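Local coordinates for protein MAU2 chromatid cohesion factor homolog (Saccharomyces cerevisiae, PDB 4XDN) that forms a complex with Scc2 that is required for loading cohesin onto chromosomes and so takes part in sister chromatid cohesion, at residues 83-88 with 114-119; 104-109 with 134-139; 30-35 with 71-76; 176-181 with 303-308. All coordinates share one frame; numbering follows the deposited sequence.

Interaction 1: residues 83-88 with 114-119. With SO4 (sulfate ion), chain D.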
loop_
_atom_site.group_PDB
_atom_site.type_symbol
_atom_site.label_atom_id
_atom_site.label_comp_id
_atom_site.label_asym_id
_atom_site.label_seq_id
_atom_site.Cartn_x
_atom_site.Cartn_y
_atom_site.Cartn_z
ATOM N N GLU A 83 9.153 -40.376 4.048
ATOM C CA GLU A 83 8.118 -40.307 5.066
ATOM C C GLU A 83 8.451 -39.219 6.076
ATOM O O GLU A 83 7.590 -38.425 6.459
ATOM C CB GLU A 83 7.966 -41.655 5.771
ATOM C CG GLU A 83 7.441 -42.763 4.870
ATOM C CD GLU A 83 7.587 -44.143 5.485
ATOM O OE1 GLU A 83 8.233 -44.258 6.549
ATOM O OE2 GLU A 83 7.057 -45.114 4.902
ATOM N N ASP A 84 9.711 -39.183 6.497
ATOM C CA ASP A 84 10.159 -38.194 7.467
ATOM C C ASP A 84 10.004 -36.793 6.886
ATOM O O ASP A 84 9.581 -35.869 7.581
ATOM C CB ASP A 84 11.611 -38.459 7.871
ATOM C CG ASP A 84 12.070 -37.579 9.017
ATOM O OD1 ASP A 84 11.208 -36.983 9.696
ATOM O OD2 ASP A 84 13.294 -37.491 9.243
ATOM N N SER A 85 10.327 -36.650 5.604
ATOM C CA SER A 85 10.179 -35.375 4.910
ATOM C C SER A 85 8.732 -34.892 4.914
ATOM O O SER A 85 8.447 -33.762 5.306
ATOM C CB SER A 85 10.674 -35.489 3.467
ATOM O OG SER A 85 12.081 -35.635 3.415
ATOM N N LYS A 86 7.826 -35.756 4.473
ATOM C CA LYS A 86 6.417 -35.398 4.348
ATOM C C LYS A 86 5.817 -35.037 5.701
ATOM O O LYS A 86 5.179 -33.993 5.845
ATOM C CB LYS A 86 5.635 -36.549 3.712
ATOM C CG LYS A 86 4.202 -36.207 3.323
ATOM C CD LYS A 86 4.149 -35.091 2.284
ATOM C CE LYS A 86 2.772 -34.962 1.652
ATOM N NZ LYS A 86 1.768 -34.379 2.578
ATOM N N VAL A 87 6.031 -35.902 6.690
ATOM C CA VAL A 87 5.506 -35.683 8.034
ATOM C C VAL A 87 6.040 -34.386 8.636
ATOM O O VAL A 87 5.283 -33.598 9.204
ATOM C CB VAL A 87 5.856 -36.861 8.974
ATOM C CG1 VAL A 87 5.481 -36.538 10.424
ATOM C CG2 VAL A 87 5.151 -38.134 8.519
ATOM N N THR A 88 7.346 -34.173 8.513
ATOM C CA THR A 88 7.980 -32.995 9.090
ATOM C C THR A 88 7.442 -31.719 8.453
ATOM O O THR A 88 7.159 -30.748 9.151
ATOM C CB THR A 88 9.509 -33.048 8.922
ATOM O OG1 THR A 88 10.018 -34.205 9.594
ATOM C CG2 THR A 88 10.170 -31.801 9.506
ATOM N N GLU A 114 19.856 -32.193 7.414
ATOM C CA GLU A 114 21.082 -32.952 7.629
ATOM C C GLU A 114 20.882 -34.440 7.348
ATOM O O GLU A 114 21.787 -35.108 6.850
ATOM C CB GLU A 114 21.591 -32.752 9.058
ATOM C CG GLU A 114 22.786 -33.631 9.411
ATOM C CD GLU A 114 23.422 -33.259 10.737
ATOM O OE1 GLU A 114 22.888 -32.366 11.428
ATOM O OE2 GLU A 114 24.459 -33.862 11.087
ATOM N N ARG A 115 19.698 -34.959 7.663
ATOM C CA ARG A 115 19.412 -36.364 7.411
ATOM C C ARG A 115 19.300 -36.620 5.912
ATOM O O ARG A 115 19.811 -37.617 5.407
ATOM C CB ARG A 115 18.125 -36.804 8.113
ATOM C CG ARG A 115 17.997 -38.314 8.221
ATOM C CD ARG A 115 16.568 -38.772 8.448
ATOM N NE ARG A 115 16.471 -40.231 8.401
ATOM C CZ ARG A 115 15.331 -40.910 8.328
ATOM N NH1 ARG A 115 14.168 -40.272 8.291
ATOM N NH2 ARG A 115 15.352 -42.234 8.288
ATOM N N LEU A 116 18.630 -35.714 5.206
ATOM C CA LEU A 116 18.478 -35.835 3.759
ATOM C C LEU A 116 19.832 -35.826 3.056
ATOM O O LEU A 116 20.057 -36.582 2.112
ATOM C CB LEU A 116 17.606 -34.703 3.212
ATOM C CG LEU A 116 16.131 -34.717 3.617
ATOM C CD1 LEU A 116 15.443 -33.442 3.152
ATOM C CD2 LEU A 116 15.428 -35.936 3.054
ATOM N N GLN A 117 20.730 -34.966 3.523
ATOM C CA GLN A 117 22.055 -34.850 2.929
ATOM C C GLN A 117 22.838 -36.155 3.067
ATOM O O GLN A 117 23.680 -36.473 2.230
ATOM C CB GLN A 117 22.823 -33.689 3.570
ATOM C CG GLN A 117 22.286 -32.315 3.175
ATOM C CD GLN A 117 22.943 -31.173 3.934
ATOM O OE1 GLN A 117 23.081 -31.220 5.158
ATOM N NE2 GLN A 117 23.348 -30.138 3.208
ATOM N N THR A 118 22.544 -36.917 4.115
ATOM C CA THR A 118 23.214 -38.194 4.347
ATOM C C THR A 118 22.824 -39.241 3.299
ATOM O O THR A 118 23.604 -40.144 2.997
ATOM C CB THR A 118 22.891 -38.741 5.755
ATOM O OG1 THR A 118 23.240 -37.760 6.740
ATOM C CG2 THR A 118 23.660 -40.029 6.038
ATOM N N HIS A 119 21.618 -39.113 2.747
ATOM C CA HIS A 119 21.101 -40.082 1.780
ATOM C C HIS A 119 21.061 -39.532 0.356
ATOM O O HIS A 119 20.728 -40.255 -0.581
ATOM C CB HIS A 119 19.694 -40.529 2.186
ATOM C CG HIS A 119 19.639 -41.223 3.511
ATOM N ND1 HIS A 119 19.702 -40.547 4.709
ATOM C CD2 HIS A 119 19.531 -42.536 3.823
ATOM C CE1 HIS A 119 19.632 -41.414 5.704
ATOM N NE2 HIS A 119 19.528 -42.628 5.194
HETATM S S SO4 D . 19.305 -42.641 9.029
HETATM O O1 SO4 D . 18.855 -41.254 8.966
HETATM O O2 SO4 D . 18.381 -43.487 8.279
HETATM O O3 SO4 D . 20.641 -42.747 8.450
HETATM O O4 SO4 D . 19.346 -43.076 10.423
#
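Asp84 and Arg115 join the two helices through a salt bridge, Arg115 NH1 donating to Asp84 OD2 over 3.1 Å. The bond is bent (147° at the hydrogen), and it reaches the oxygen on its anti side, 30° out of the carboxylate plane. Beside it, Ser85 OG rests 3.4 Å from the CD2 methyl of Leu116, a polar-apolar touch; the hydroxyl is itself bound to the backbone O of Val81. Arg115 runs extended with CG trans to its own N (chi1 -163°), carrying the guanidinium across the gap. The far edge of that group holds a sulfate, probably from the crystallisation liquor: NE meets O1 at 2.7 Å and NH2 a longer 3.3 Å from O2. The ring of His119 also approaches the sulfate edge-on, fixed by ND1 to Arg115 O at 3.0 Å. Behind the bridge, Asp84 OD1 has a second basic partner, Lys74 NZ, which would help keep the carboxylate ionised, and Arg115 NH2 also reaches Leu79 O. The contact ties helix 81-98 to helix 102-119; helix 126-144 packs on Ser85 and Leu116 through Glu128, and helix 53-76 on Val87.

Interaction 2: residues 104-109 with 134-139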
loop_
_atom_site.group_PDB
_atom_site.type_symbol
_atom_site.label_atom_id
_atom_site.label_comp_id
_atom_site.label_asym_id
_atom_site.label_seq_id
_atom_site.Cartn_x
_atom_site.Cartn_y
_atom_site.Cartn_z
ATOM N N LEU A 104 11.544 -24.092 17.358
ATOM C CA LEU A 104 11.220 -25.513 17.310
ATOM C C LEU A 104 11.082 -25.981 15.869
ATOM O O LEU A 104 11.613 -27.025 15.487
ATOM C CB LEU A 104 9.927 -25.793 18.079
ATOM C CG LEU A 104 9.407 -27.231 18.062
ATOM C CD1 LEU A 104 10.393 -28.172 18.732
ATOM C CD2 LEU A 104 8.048 -27.298 18.740
ATOM N N ALA A 105 10.355 -25.202 15.075
ATOM C CA ALA A 105 10.179 -25.502 13.663
ATOM C C ALA A 105 11.533 -25.573 12.969
ATOM O O ALA A 105 11.793 -26.481 12.183
ATOM C CB ALA A 105 9.300 -24.456 13.008
ATOM N N GLU A 106 12.393 -24.609 13.282
ATOM C CA GLU A 106 13.705 -24.515 12.659
ATOM C C GLU A 106 14.573 -25.725 12.995
ATOM O O GLU A 106 15.344 -26.191 12.158
ATOM C CB GLU A 106 14.403 -23.226 13.096
ATOM C CG GLU A 106 15.702 -22.946 12.361
ATOM C CD GLU A 106 16.257 -21.566 12.661
ATOM O OE1 GLU A 106 15.786 -20.928 13.624
ATOM O OE2 GLU A 106 17.163 -21.117 11.928
ATOM N N LEU A 107 14.446 -26.232 14.218
ATOM C CA LEU A 107 15.209 -27.403 14.637
ATOM C C LEU A 107 14.784 -28.642 13.862
ATOM O O LEU A 107 15.619 -29.466 13.490
ATOM C CB LEU A 107 15.044 -27.651 16.140
ATOM C CG LEU A 107 15.851 -26.762 17.092
ATOM C CD1 LEU A 107 15.507 -27.096 18.535
ATOM C CD2 LEU A 107 17.351 -26.906 16.862
ATOM N N TYR A 108 13.484 -28.773 13.620
ATOM C CA TYR A 108 12.965 -29.911 12.877
ATOM C C TYR A 108 13.454 -29.897 11.433
ATOM O O TYR A 108 13.879 -30.926 10.907
ATOM C CB TYR A 108 11.436 -29.924 12.910
ATOM C CG TYR A 108 10.858 -30.486 14.191
ATOM C CD1 TYR A 108 11.091 -31.805 14.560
ATOM C CD2 TYR A 108 10.071 -29.702 15.022
ATOM C CE1 TYR A 108 10.564 -32.324 15.725
ATOM C CE2 TYR A 108 9.542 -30.212 16.189
ATOM C CZ TYR A 108 9.790 -31.524 16.535
ATOM O OH TYR A 108 9.260 -32.032 17.694
ATOM N N ILE A 109 13.398 -28.732 10.798
ATOM C CA ILE A 109 13.817 -28.607 9.406
ATOM C C ILE A 109 15.328 -28.782 9.279
ATOM O O ILE A 109 15.801 -29.448 8.359
ATOM C CB ILE A 109 13.402 -27.246 8.810
ATOM C CG1 ILE A 109 11.885 -27.064 8.902
ATOM C CG2 ILE A 109 13.856 -27.126 7.356
ATOM C CD1 ILE A 109 11.075 -28.126 8.167
ATOM N N PHE A 134 13.798 -23.433 1.658
ATOM C CA PHE A 134 12.735 -22.458 1.477
ATOM C C PHE A 134 12.072 -22.147 2.817
ATOM O O PHE A 134 11.826 -20.991 3.143
ATOM C CB PHE A 134 11.702 -22.971 0.473
ATOM C CG PHE A 134 10.804 -21.897 -0.068
ATOM C CD1 PHE A 134 11.221 -21.090 -1.115
ATOM C CD2 PHE A 134 9.541 -21.694 0.466
ATOM C CE1 PHE A 134 10.398 -20.101 -1.617
ATOM C CE2 PHE A 134 8.712 -20.703 -0.032
ATOM C CZ PHE A 134 9.141 -19.906 -1.075
ATOM N N LEU A 135 11.797 -23.185 3.599
ATOM C CA LEU A 135 11.241 -22.991 4.928
ATOM C C LEU A 135 12.212 -22.214 5.813
ATOM O O LEU A 135 11.807 -21.333 6.565
ATOM C CB LEU A 135 10.905 -24.337 5.574
ATOM C CG LEU A 135 9.755 -25.121 4.937
ATOM C CD1 LEU A 135 9.659 -26.516 5.542
ATOM C CD2 LEU A 135 8.447 -24.380 5.097
ATOM N N LEU A 136 13.493 -22.544 5.709
ATOM C CA LEU A 136 14.522 -21.942 6.550
ATOM C C LEU A 136 14.803 -20.482 6.191
ATOM O O LEU A 136 15.086 -19.664 7.069
ATOM C CB LEU A 136 15.821 -22.748 6.441
ATOM C CG LEU A 136 16.395 -23.486 7.658
ATOM C CD1 LEU A 136 15.333 -24.076 8.572
ATOM C CD2 LEU A 136 17.321 -24.592 7.168
ATOM N N LEU A 137 14.727 -20.163 4.902
ATOM C CA LEU A 137 15.180 -18.869 4.405
ATOM C C LEU A 137 14.034 -17.926 4.036
ATOM O O LEU A 137 14.223 -16.710 3.998
ATOM C CB LEU A 137 16.089 -19.078 3.192
ATOM C CG LEU A 137 17.335 -19.935 3.445
ATOM C CD1 LEU A 137 18.042 -20.235 2.139
ATOM C CD2 LEU A 137 18.286 -19.255 4.420
ATOM N N HIS A 138 12.852 -18.481 3.771
ATOM C CA HIS A 138 11.705 -17.678 3.346
ATOM C C HIS A 138 10.563 -17.710 4.361
ATOM O O HIS A 138 10.202 -16.675 4.922
ATOM C CB HIS A 138 11.201 -18.153 1.980
ATOM C CG HIS A 138 9.984 -17.433 1.498
ATOM N ND1 HIS A 138 8.701 -17.885 1.747
ATOM C CD2 HIS A 138 9.843 -16.296 0.775
ATOM C CE1 HIS A 138 7.832 -17.059 1.201
ATOM N NE2 HIS A 138 8.499 -16.083 0.604
ATOM N N ASP A 139 9.996 -18.889 4.599
ATOM C CA ASP A 139 8.798 -18.989 5.432
ATOM C C ASP A 139 9.060 -18.600 6.885
ATOM O O ASP A 139 8.340 -17.776 7.446
ATOM C CB ASP A 139 8.219 -20.403 5.380
ATOM C CG ASP A 139 7.454 -20.675 4.103
ATOM O OD1 ASP A 139 7.844 -20.146 3.045
ATOM O OD2 ASP A 139 6.455 -21.422 4.158
#
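Ile109 CD1 and Leu135 CD1 are pressed to 3.4 Å, closer than two methyl groups usually come, where the side chains meet at about a right angle. Leu136 is unusual too: its chi1 of -116° lies away from any staggered position, possibly a strained one; its side chain and that of Ile109 pass in opposite directions, with Leu136 CD1 3.6 Å from Ile109 CG2 and 3.7 Å from Ile109 CB. Ile109 therefore offers one branch to each leucine, CD1 to Leu135 and CG2 to Leu136. The same Leu136 methyl also lies 4.0 Å from CG of Glu106, whose extended chain takes OE1 on to a salt bridge with Arg144. The axes of these segments approach to 10.1 Å with their directions 146° apart, an antiparallel pairing of helices 102-119 and 126-144 of the kind from which helical-repeat superhelices are built. The contact falls on the start of a wider pi-type turn at 135-139, in which Phe134 O accepts from both His138 N and Asp139 N. There the imidazole of His138 is held by a nearly straight bond from ND1 to Asp139 OD1 of 2.7 Å, and the residue's CB sits over the centre of the Phe134 ring. Val92 and Phe89 of helix 81-98 cover Ile109 and Leu135 respectively, while helix 170-189 lies against Phe134 and His138.

Interaction 3: residues 30-35 with 71-76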
loop_
_atom_site.group_PDB
_atom_site.type_symbol
_atom_site.label_atom_id
_atom_site.label_comp_id
_atom_site.label_asym_id
_atom_site.label_seq_id
_atom_site.Cartn_x
_atom_site.Cartn_y
_atom_site.Cartn_z
ATOM N N SER A 30 -0.293 -45.642 9.570
ATOM C CA SER A 30 -1.126 -44.898 8.631
ATOM C C SER A 30 -2.339 -44.282 9.331
ATOM O O SER A 30 -2.803 -43.209 8.951
ATOM C CB SER A 30 -1.590 -45.802 7.487
ATOM O OG SER A 30 -2.383 -46.872 7.966
ATOM N N GLN A 31 -2.848 -44.963 10.351
ATOM C CA GLN A 31 -3.994 -44.460 11.100
ATOM C C GLN A 31 -3.621 -43.218 11.905
ATOM O O GLN A 31 -4.401 -42.271 11.991
ATOM C CB GLN A 31 -4.552 -45.553 12.017
ATOM C CG GLN A 31 -5.444 -46.557 11.293
ATOM C CD GLN A 31 -5.690 -47.826 12.085
ATOM O OE1 GLN A 31 -5.017 -48.093 13.078
ATOM N NE2 GLN A 31 -6.656 -48.620 11.641
ATOM N N VAL A 32 -2.424 -43.221 12.484
ATOM C CA VAL A 32 -1.934 -42.065 13.225
ATOM C C VAL A 32 -1.723 -40.892 12.278
ATOM O O VAL A 32 -2.064 -39.752 12.597
ATOM C CB VAL A 32 -0.615 -42.379 13.958
ATOM C CG1 VAL A 32 -0.036 -41.125 14.609
ATOM C CG2 VAL A 32 -0.839 -43.459 15.002
ATOM N N TYR A 33 -1.155 -41.188 11.113
ATOM C CA TYR A 33 -0.891 -40.176 10.100
ATOM C C TYR A 33 -2.186 -39.536 9.610
ATOM O O TYR A 33 -2.274 -38.315 9.493
ATOM C CB TYR A 33 -0.126 -40.790 8.923
ATOM C CG TYR A 33 0.096 -39.840 7.770
ATOM C CD1 TYR A 33 0.877 -38.699 7.923
ATOM C CD2 TYR A 33 -0.465 -40.088 6.523
ATOM C CE1 TYR A 33 1.085 -37.826 6.867
ATOM C CE2 TYR A 33 -0.262 -39.222 5.461
ATOM C CZ TYR A 33 0.515 -38.094 5.639
ATOM O OH TYR A 33 0.718 -37.233 4.586
ATOM N N HIS A 34 -3.189 -40.363 9.333
ATOM C CA HIS A 34 -4.471 -39.868 8.842
ATOM C C HIS A 34 -5.236 -39.106 9.919
ATOM O O HIS A 34 -5.996 -38.191 9.608
ATOM C CB HIS A 34 -5.324 -41.021 8.306
ATOM C CG HIS A 34 -4.769 -41.658 7.073
ATOM N ND1 HIS A 34 -3.786 -41.059 6.302
ATOM C CD2 HIS A 34 -5.036 -42.840 6.471
ATOM C CE1 HIS A 34 -3.478 -41.842 5.290
ATOM N NE2 HIS A 34 -4.235 -42.929 5.360
ATOM N N LEU A 35 -5.039 -39.480 11.179
ATOM C CA LEU A 35 -5.653 -38.756 12.285
ATOM C C LEU A 35 -5.070 -37.354 12.396
ATOM O O LEU A 35 -5.801 -36.382 12.598
ATOM C CB LEU A 35 -5.465 -39.507 13.604
ATOM C CG LEU A 35 -6.433 -40.658 13.874
ATOM C CD1 LEU A 35 -5.964 -41.470 15.067
ATOM C CD2 LEU A 35 -7.845 -40.137 14.104
ATOM N N GLN A 71 4.205 -35.451 15.818
ATOM C CA GLN A 71 5.375 -35.629 16.670
ATOM C C GLN A 71 5.488 -37.081 17.109
ATOM O O GLN A 71 6.587 -37.617 17.267
ATOM C CB GLN A 71 5.300 -34.707 17.887
ATOM C CG GLN A 71 5.532 -33.250 17.547
ATOM C CD GLN A 71 5.390 -32.322 18.739
ATOM O OE1 GLN A 71 4.567 -32.547 19.625
ATOM N NE2 GLN A 71 6.199 -31.270 18.763
ATOM N N LEU A 72 4.334 -37.709 17.294
ATOM C CA LEU A 72 4.264 -39.109 17.673
ATOM C C LEU A 72 4.964 -39.978 16.632
ATOM O O LEU A 72 5.709 -40.894 16.976
ATOM C CB LEU A 72 2.802 -39.531 17.829
ATOM C CG LEU A 72 2.412 -40.530 18.918
ATOM C CD1 LEU A 72 2.940 -40.136 20.292
ATOM C CD2 LEU A 72 0.898 -40.628 18.946
ATOM N N LEU A 73 4.730 -39.673 15.359
ATOM C CA LEU A 73 5.341 -40.416 14.266
ATOM C C LEU A 73 6.857 -40.259 14.265
ATOM O O LEU A 73 7.586 -41.233 14.096
ATOM C CB LEU A 73 4.771 -39.957 12.919
ATOM C CG LEU A 73 3.314 -40.329 12.637
ATOM C CD1 LEU A 73 2.819 -39.650 11.368
ATOM C CD2 LEU A 73 3.155 -41.841 12.528
ATOM N N LYS A 74 7.326 -39.031 14.460
ATOM C CA LYS A 74 8.753 -38.741 14.388
ATOM C C LYS A 74 9.551 -39.332 15.549
ATOM O O LYS A 74 10.741 -39.614 15.405
ATOM C CB LYS A 74 8.979 -37.230 14.335
ATOM C CG LYS A 74 8.719 -36.618 12.967
ATOM C CD LYS A 74 9.107 -35.148 12.913
ATOM C CE LYS A 74 10.614 -34.934 13.042
ATOM N NZ LYS A 74 11.393 -35.645 11.992
ATOM N N THR A 75 8.896 -39.526 16.692
ATOM C CA THR A 75 9.590 -39.931 17.914
ATOM C C THR A 75 9.439 -41.416 18.246
ATOM O O THR A 75 10.303 -41.994 18.905
ATOM C CB THR A 75 9.089 -39.120 19.121
ATOM O OG1 THR A 75 7.670 -39.268 19.245
ATOM C CG2 THR A 75 9.432 -37.651 18.954
ATOM N N LYS A 76 8.348 -42.026 17.794
ATOM C CA LYS A 76 8.019 -43.399 18.175
ATOM C C LYS A 76 8.102 -44.378 17.007
ATOM O O LYS A 76 7.898 -45.578 17.192
ATOM C CB LYS A 76 6.614 -43.453 18.783
ATOM C CG LYS A 76 6.467 -42.680 20.088
ATOM C CD LYS A 76 7.212 -43.358 21.230
ATOM C CE LYS A 76 6.977 -42.647 22.554
ATOM N NZ LYS A 76 7.491 -41.248 22.542
#
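Leu73 is the bump of this contact, its forked end pushed into the hollow between Val32 and Tyr33 on the facing helix. One prong, CD2, lies against Val32 CG1 at 3.9 Å; the other, CD1, reaches the start of the tyrosine, 4.0 Å from Tyr33 CB and just as close to its CA. CD1 stands near the plane of the phenol ring, at its edge, so the ring faces are turned elsewhere. In Val32, CG1 is trans to the main-chain nitrogen (chi1 174°), which aims this methyl between two leucines: past Leu73, it also meets Leu72 CD2 at a looser 4.5 Å. Leu73 and Val32 run by each other in opposite directions, interlocking flank to flank. Beyond the fit, the Tyr33 hydroxyl bonds to Glu90 OE2, and Val87 of helix 81-98 touches the same CD1 methyl of Leu73. A chain of another protein adds apolar side chains to Val32, Tyr33 and Leu72, and one of its aromatic rings meets Tyr33 edge-to-face. With axes 10.1 Å apart and directions at 147°, the segments of helices 29-45 and 53-76 form an antiparallel helical hairpin, an arrangement common in all-helical proteins and fitting for this largely helical chain.

Interaction 4: residues 176-181 with 303-308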
loop_
_atom_site.group_PDB
_atom_site.type_symbol
_atom_site.label_atom_id
_atom_site.label_comp_id
_atom_site.label_asym_id
_atom_site.label_seq_id
_atom_site.Cartn_x
_atom_site.Cartn_y
_atom_site.Cartn_z
ATOM N N ALA A 176 18.304 -21.737 -7.994
ATOM C CA ALA A 176 19.103 -20.582 -7.598
ATOM C C ALA A 176 18.332 -19.293 -7.853
ATOM O O ALA A 176 18.464 -18.322 -7.113
ATOM C CB ALA A 176 20.428 -20.566 -8.345
ATOM N N SER A 177 17.521 -19.299 -8.904
ATOM C CA SER A 177 16.687 -18.155 -9.245
ATOM C C SER A 177 15.592 -17.941 -8.199
ATOM O O SER A 177 15.292 -16.806 -7.823
ATOM C CB SER A 177 16.068 -18.356 -10.628
ATOM O OG SER A 177 15.295 -17.240 -11.027
ATOM N N VAL A 178 15.000 -19.036 -7.735
ATOM C CA VAL A 178 13.986 -18.974 -6.691
ATOM C C VAL A 178 14.568 -18.351 -5.425
ATOM O O VAL A 178 13.927 -17.522 -4.786
ATOM C CB VAL A 178 13.417 -20.382 -6.377
ATOM C CG1 VAL A 178 12.524 -20.377 -5.132
ATOM C CG2 VAL A 178 12.641 -20.913 -7.571
ATOM N N PHE A 179 15.786 -18.738 -5.069
ATOM C CA PHE A 179 16.376 -18.259 -3.826
ATOM C C PHE A 179 16.998 -16.874 -3.977
ATOM O O PHE A 179 17.190 -16.168 -2.988
ATOM C CB PHE A 179 17.399 -19.269 -3.312
ATOM C CG PHE A 179 16.764 -20.461 -2.660
ATOM C CD1 PHE A 179 16.265 -20.370 -1.372
ATOM C CD2 PHE A 179 16.631 -21.657 -3.342
ATOM C CE1 PHE A 179 15.662 -21.455 -0.768
ATOM C CE2 PHE A 179 16.031 -22.746 -2.741
ATOM C CZ PHE A 179 15.544 -22.644 -1.453
ATOM N N GLN A 180 17.290 -16.474 -5.209
ATOM C CA GLN A 180 17.632 -15.085 -5.470
ATOM C C GLN A 180 16.421 -14.226 -5.133
ATOM O O GLN A 180 16.548 -13.167 -4.524
ATOM C CB GLN A 180 18.053 -14.878 -6.924
ATOM C CG GLN A 180 19.511 -15.202 -7.202
ATOM C CD GLN A 180 19.917 -14.866 -8.624
ATOM O OE1 GLN A 180 19.764 -15.681 -9.535
ATOM N NE2 GLN A 180 20.433 -13.658 -8.822
ATOM N N TYR A 181 15.246 -14.709 -5.522
ATOM C CA TYR A 181 13.990 -14.025 -5.241
ATOM C C TYR A 181 13.706 -13.987 -3.743
ATOM O O TYR A 181 13.182 -12.998 -3.234
ATOM C CB TYR A 181 12.842 -14.706 -5.989
ATOM C CG TYR A 181 11.482 -14.496 -5.367
ATOM C CD1 TYR A 181 10.765 -13.330 -5.595
ATOM C CD2 TYR A 181 10.907 -15.472 -4.563
ATOM C CE1 TYR A 181 9.519 -13.136 -5.032
ATOM C CE2 TYR A 181 9.666 -15.290 -3.996
ATOM C CZ TYR A 181 8.975 -14.119 -4.233
ATOM O OH TYR A 181 7.732 -13.939 -3.668
ATOM N N PRO A 303 9.982 -28.628 -14.370
ATOM C CA PRO A 303 9.482 -29.895 -13.839
ATOM C C PRO A 303 10.073 -30.142 -12.455
ATOM O O PRO A 303 11.297 -30.154 -12.304
ATOM C CB PRO A 303 9.969 -30.924 -14.862
ATOM C CG PRO A 303 10.101 -30.153 -16.130
ATOM C CD PRO A 303 10.538 -28.775 -15.725
ATOM N N ARG A 304 9.201 -30.299 -11.465
ATOM C CA ARG A 304 9.585 -30.482 -10.066
ATOM C C ARG A 304 10.106 -29.186 -9.447
ATOM O O ARG A 304 10.845 -29.213 -8.464
ATOM C CB ARG A 304 10.635 -31.590 -9.911
ATOM C CG ARG A 304 10.394 -32.851 -10.748
ATOM C CD ARG A 304 8.923 -33.257 -10.822
ATOM N NE ARG A 304 8.217 -33.111 -9.551
ATOM C CZ ARG A 304 8.155 -34.041 -8.602
ATOM N NH1 ARG A 304 8.763 -35.210 -8.757
ATOM N NH2 ARG A 304 7.478 -33.793 -7.488
ATOM N N ILE A 305 9.714 -28.057 -10.030
ATOM C CA ILE A 305 9.881 -26.756 -9.390
ATOM C C ILE A 305 8.637 -25.915 -9.654
ATOM O O ILE A 305 8.549 -25.219 -10.667
ATOM C CB ILE A 305 11.131 -26.004 -9.889
ATOM C CG1 ILE A 305 12.383 -26.861 -9.672
ATOM C CG2 ILE A 305 11.260 -24.657 -9.167
ATOM C CD1 ILE A 305 13.685 -26.176 -10.032
ATOM N N ALA A 306 7.678 -25.996 -8.735
ATOM C CA ALA A 306 6.416 -25.277 -8.857
ATOM C C ALA A 306 6.199 -24.356 -7.662
ATOM O O ALA A 306 6.246 -24.792 -6.512
ATOM C CB ALA A 306 5.261 -26.258 -8.984
ATOM N N LEU A 307 5.965 -23.080 -7.948
ATOM C CA LEU A 307 5.680 -22.090 -6.918
ATOM C C LEU A 307 4.206 -21.709 -6.931
ATOM O O LEU A 307 3.667 -21.331 -7.971
ATOM C CB LEU A 307 6.541 -20.840 -7.117
ATOM C CG LEU A 307 7.885 -20.791 -6.391
ATOM C CD1 LEU A 307 8.693 -19.590 -6.855
ATOM C CD2 LEU A 307 7.674 -20.723 -4.893
ATOM N N LYS A 308 3.560 -21.811 -5.773
ATOM C CA LYS A 308 2.169 -21.393 -5.630
ATOM C C LYS A 308 2.097 -19.951 -5.134
ATOM O O LYS A 308 2.724 -19.599 -4.136
ATOM C CB LYS A 308 1.422 -22.322 -4.675
ATOM C CG LYS A 308 -0.030 -21.929 -4.439
ATOM C CD LYS A 308 -0.789 -23.032 -3.717
ATOM C CE LYS A 308 -2.186 -22.593 -3.326
ATOM N NZ LYS A 308 -2.899 -23.654 -2.560
#
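Val178 reaches the strand with CG2, a methyl placed by a chi1 of 171° that sets CG1 trans to the backbone nitrogen and turns CG2 opposite the carbonyl carbon. Across from it, Ile305 takes chi1 -57° and presents CG2, while Leu307 has a less regular chi1 of -92° and presents CD1. The single valine methyl thus faces both, 4.3 Å from Ile305 CG2 and 4.2 Å from Leu307 CD1. Ile305 and Leu307, two apart on the strand, put their side chains on the same face, the one directed at helix 170-189; Ala306 between them does not take part. Val178 and Leu307 mark the nearest backbone approach, with CA atoms 8.9 Å apart. Strand 305-310 is half of a two-stranded antiparallel hairpin with strand 297-302, Leu307 pairing through its backbone with Ile299. At Lys308 a strand in a chain of another protein continues the sheet. Phe134 packs on Val178, and Trp213 on Leu307. No hydrogen bond or charge links the two segments, and the methyls meet at ordinary van der Waals distance, so between these two segments the attraction is hydrophobic burial and dispersion, without directional bonds.

In the fold
The contacts follow the chain through its N-terminal half, and all lie on the same side of the chain's centre. Interaction 3 closes first; helices 53-76 and 81-98 then carry the chain into interaction 1, and Lys74 bonded to Asp84 joins the two, their centres 15 Å apart. Interactions 1 and 2 alternate along the chain and share helix 102-119, at 13 Å between centres. Interaction 4 comes last, about 17 Å from interaction 2, which it touches where Phe134 meets Val178 and Leu307. Interactions 3 and 4 lie farthest apart, at 30 Å. Successive helices thus form a continuous stack, with a beta hairpin packed against helix 170-189, and a chain of another protein touches it at every contact.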